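Local coordinates for protein acyl-CoA dehydrogenase (Geobacillus kaustophilus, PDB 2PG0) that is an FAD-dependent acyl-CoA dehydrogenase that probably introduces a double bond at the alpha-beta position of acyl chains, at residues N372-M375 against K376-I379. Sequence-based numbering, arbitrary orientation.
Sequences NEMM and KTII. With FAD (flavin-adenine dinucleotide), chain C.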
loop_
_atom_site.group_PDB
_atom_site.type_symbol
_atom_site.label_atom_id
_atom_site.label_comp_id
_atom_site.label_asym_id
_atom_site.label_seq_id
_atom_site.Cartn_x
_atom_site.Cartn_y
_atom_site.Cartn_z
ATOM N N ASN A 372 -8.446 8.904 12.967
ATOM C CA ASN A 372 -7.204 9.164 12.241
ATOM C C ASN A 372 -7.402 10.231 11.154
ATOM O O ASN A 372 -6.464 10.961 10.807
ATOM C CB ASN A 372 -6.601 7.850 11.718
ATOM C CG ASN A 372 -5.989 7.011 12.835
ATOM O OD1 ASN A 372 -5.958 7.435 13.999
ATOM N ND2 ASN A 372 -5.466 5.837 12.485
ATOM N N GLU A 373 -8.640 10.354 10.665
ATOM C CA GLU A 373 -9.001 11.434 9.734
ATOM C C GLU A 373 -8.895 12.783 10.443
ATOM O O GLU A 373 -8.421 13.762 9.855
ATOM C CB GLU A 373 -10.413 11.244 9.173
ATOM C CG GLU A 373 -10.579 10.039 8.239
ATOM C CD GLU A 373 -10.588 8.682 8.949
ATOM O OE1 GLU A 373 -10.980 8.586 10.143
ATOM O OE2 GLU A 373 -10.191 7.694 8.289
ATOM N N MET A 374 -9.323 12.837 11.708
ATOM C CA MET A 374 -9.147 14.065 12.490
ATOM C C MET A 374 -7.667 14.370 12.765
ATOM O O MET A 374 -7.263 15.529 12.774
ATOM C CB MET A 374 -9.966 14.030 13.793
ATOM C CG MET A 374 -11.486 14.066 13.591
ATOM S SD MET A 374 -12.115 15.537 12.721
ATOM C CE MET A 374 -12.160 14.984 11.017
ATOM N N MET A 375 -6.856 13.331 12.978
ATOM C CA MET A 375 -5.408 13.519 13.174
ATOM C C MET A 375 -4.771 14.147 11.928
ATOM O O MET A 375 -3.971 15.079 12.038
ATOM C CB MET A 375 -4.694 12.207 13.527
ATOM C CG MET A 375 -5.129 11.522 14.840
ATOM S SD MET A 375 -5.070 12.562 16.336
ATOM C CE MET A 375 -6.805 13.009 16.432
ATOM N N LYS A 376 -5.144 13.652 10.747
ATOM C CA LYS A 376 -4.631 14.224 9.496
ATOM C C LYS A 376 -5.124 15.666 9.274
ATOM O O LYS A 376 -4.390 16.506 8.748
ATOM C CB LYS A 376 -4.965 13.311 8.321
ATOM C CG LYS A 376 -4.236 11.966 8.399
ATOM C CD LYS A 376 -4.660 11.020 7.288
ATOM C CE LYS A 376 -4.118 9.615 7.543
ATOM N NZ LYS A 376 -4.598 8.657 6.507
ATOM N N THR A 377 -6.352 15.946 9.702
ATOM C CA THR A 377 -6.919 17.300 9.650
ATOM C C THR A 377 -6.073 18.258 10.497
ATOM O O THR A 377 -5.715 19.345 10.042
ATOM C CB THR A 377 -8.392 17.310 10.115
ATOM O OG1 THR A 377 -9.185 16.526 9.212
ATOM C CG2 THR A 377 -8.955 18.735 10.165
ATOM N N ILE A 378 -5.748 17.828 11.715
ATOM C CA ILE A 378 -4.939 18.618 12.644
ATOM C C ILE A 378 -3.550 18.859 12.062
ATOM O O ILE A 378 -3.041 19.988 12.097
ATOM C CB ILE A 378 -4.874 17.949 14.056
ATOM C CG1 ILE A 378 -6.245 18.025 14.735
ATOM C CG2 ILE A 378 -3.797 18.599 14.936
ATOM C CD1 ILE A 378 -6.416 17.051 15.894
ATOM N N ILE A 379 -2.949 17.811 11.496
ATOM C CA ILE A 379 -1.615 17.937 10.912
ATOM C C ILE A 379 -1.620 18.961 9.766
ATOM O O ILE A 379 -0.753 19.830 9.708
ATOM C CB ILE A 379 -1.048 16.571 10.443
ATOM C CG1 ILE A 379 -0.796 15.655 11.648
ATOM C CG2 ILE A 379 0.264 16.753 9.630
ATOM C CD1 ILE A 379 -0.726 14.160 11.285
HETATM P PA FAD C . -18.115 10.320 13.347
HETATM O O1A FAD C . -19.583 10.303 13.042
HETATM O O2A FAD C . -17.641 11.615 13.957
HETATM O O5B FAD C . -17.286 9.997 11.997
HETATM C C5B FAD C . -17.589 8.844 11.225
HETATM C C4B FAD C . -16.524 8.708 10.136
HETATM O O4B FAD C . -16.538 9.880 9.334
HETATM C C3B FAD C . -15.127 8.602 10.744
HETATM O O3B FAD C . -14.320 7.723 9.990
HETATM C C2B FAD C . -14.571 9.998 10.599
HETATM O O2B FAD C . -13.156 10.039 10.575
HETATM C C1B FAD C . -15.231 10.434 9.291
HETATM N N9A FAD C . -15.229 11.904 9.180
HETATM C C8A FAD C . -15.936 12.802 9.943
HETATM N N7A FAD C . -15.626 14.049 9.528
HETATM C C5A FAD C . -14.733 13.959 8.516
HETATM C C6A FAD C . -14.094 14.918 7.740
HETATM N N6A FAD C . -14.237 16.215 8.028
HETATM N N1A FAD C . -13.207 14.514 6.762
HETATM C C2A FAD C . -12.955 13.172 6.542
HETATM N N3A FAD C . -13.604 12.218 7.307
HETATM C C4A FAD C . -14.473 12.611 8.285
HETATM N N1 FAD C . -15.880 9.105 23.666
HETATM C C2 FAD C . -15.786 9.800 24.859
HETATM O O2 FAD C . -16.119 10.987 24.900
HETATM N N3 FAD C . -15.333 9.160 26.004
HETATM C C4 FAD C . -14.977 7.827 25.958
HETATM O O4 FAD C . -14.588 7.263 26.984
HETATM C C4X FAD C . -15.059 7.128 24.749
HETATM N N5 FAD C . -14.700 5.790 24.687
HETATM C C5X FAD C . -14.808 5.084 23.503
HETATM C C6 FAD C . -14.463 3.738 23.483
HETATM C C7 FAD C . -14.560 3.017 22.295
HETATM C C7M FAD C . -14.163 1.568 22.322
HETATM C C8 FAD C . -15.012 3.655 21.124
HETATM C C8M FAD C . -15.143 2.941 19.807
HETATM C C9 FAD C . -15.363 4.998 21.153
HETATM C C9A FAD C . -15.259 5.728 22.341
HETATM N N10 FAD C . -15.597 7.082 22.388
HETATM C C10 FAD C . -15.516 7.773 23.594
HETATM C "C1'" FAD C . -16.009 7.842 21.146
HETATM C "C2'" FAD C . -14.924 8.054 20.076
HETATM O "O2'" FAD C . -13.990 9.058 20.413
HETATM C "C3'" FAD C . -15.643 8.431 18.784
HETATM O "O3'" FAD C . -16.192 7.238 18.266
HETATM C "C4'" FAD C . -14.755 9.107 17.728
HETATM O "O4'" FAD C . -14.340 10.399 18.134
HETATM C "C5'" FAD C . -15.460 9.223 16.376
HETATM O "O5'" FAD C . -16.738 9.816 16.518
HETATM P P FAD C . -18.014 9.075 15.884
HETATM O O1P FAD C . -18.067 7.639 16.341
HETATM O O2P FAD C . -19.266 9.827 16.239
HETATM O O3P FAD C . -17.753 9.062 14.288
#
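Asn372 opens the helix by accepting the amide of Lys376 on its O, 3.0 Å from Lys376 N, and the lysine chain starts out alongside the same carbonyl, with CG 3.4 Å from Asn372 O. Beyond CG that chain is extended, taking NZ to a salt bridge with Glu293 of the second subunit. The Asn372 amide turns instead to Lys326, Thr330 and Glu331 on helix 319-343.

Glu373 O is gripped twice: Thr377 N comes in at 3.0 Å and Thr377 OG1 at 2.9 Å, from opposite faces of the carbonyl plane. The threonine hydroxyl can fold back because it sits beside its own backbone N (chi1 -64°). Outward from the helix, the glutamate bends at chi2 (74°) and OE1 accepts the ribose hydroxyl O2B of FAD, 2.7 Å away, as well as a hydrogen bond from Gln342 of the third subunit; OE2 pairs with Arg290 of that subunit. Cutting this side chain back to an alanine is likely to leave O2B without this acceptor and Arg290 without this carboxylate.

Met374 curls so that CE rests over a face of the adenine, 3.7 Å from FAD C5A, with Thr377 OG1 near the same methyl. Its O takes the amide of Ile378. Met375 runs side by side with Ile378, CE 4.1 Å from Ile378 CD1, both packing on Arg249 of helix 237-273, while Met375 O accepts Ile379 N.

Consecutive i to i+4 bonds of a regular alpha-helix thus present Glu373 and Met374 to the adenosine half of FAD, in the cofactor site that acyl-CoA dehydrogenases build between subunits of the tetramer.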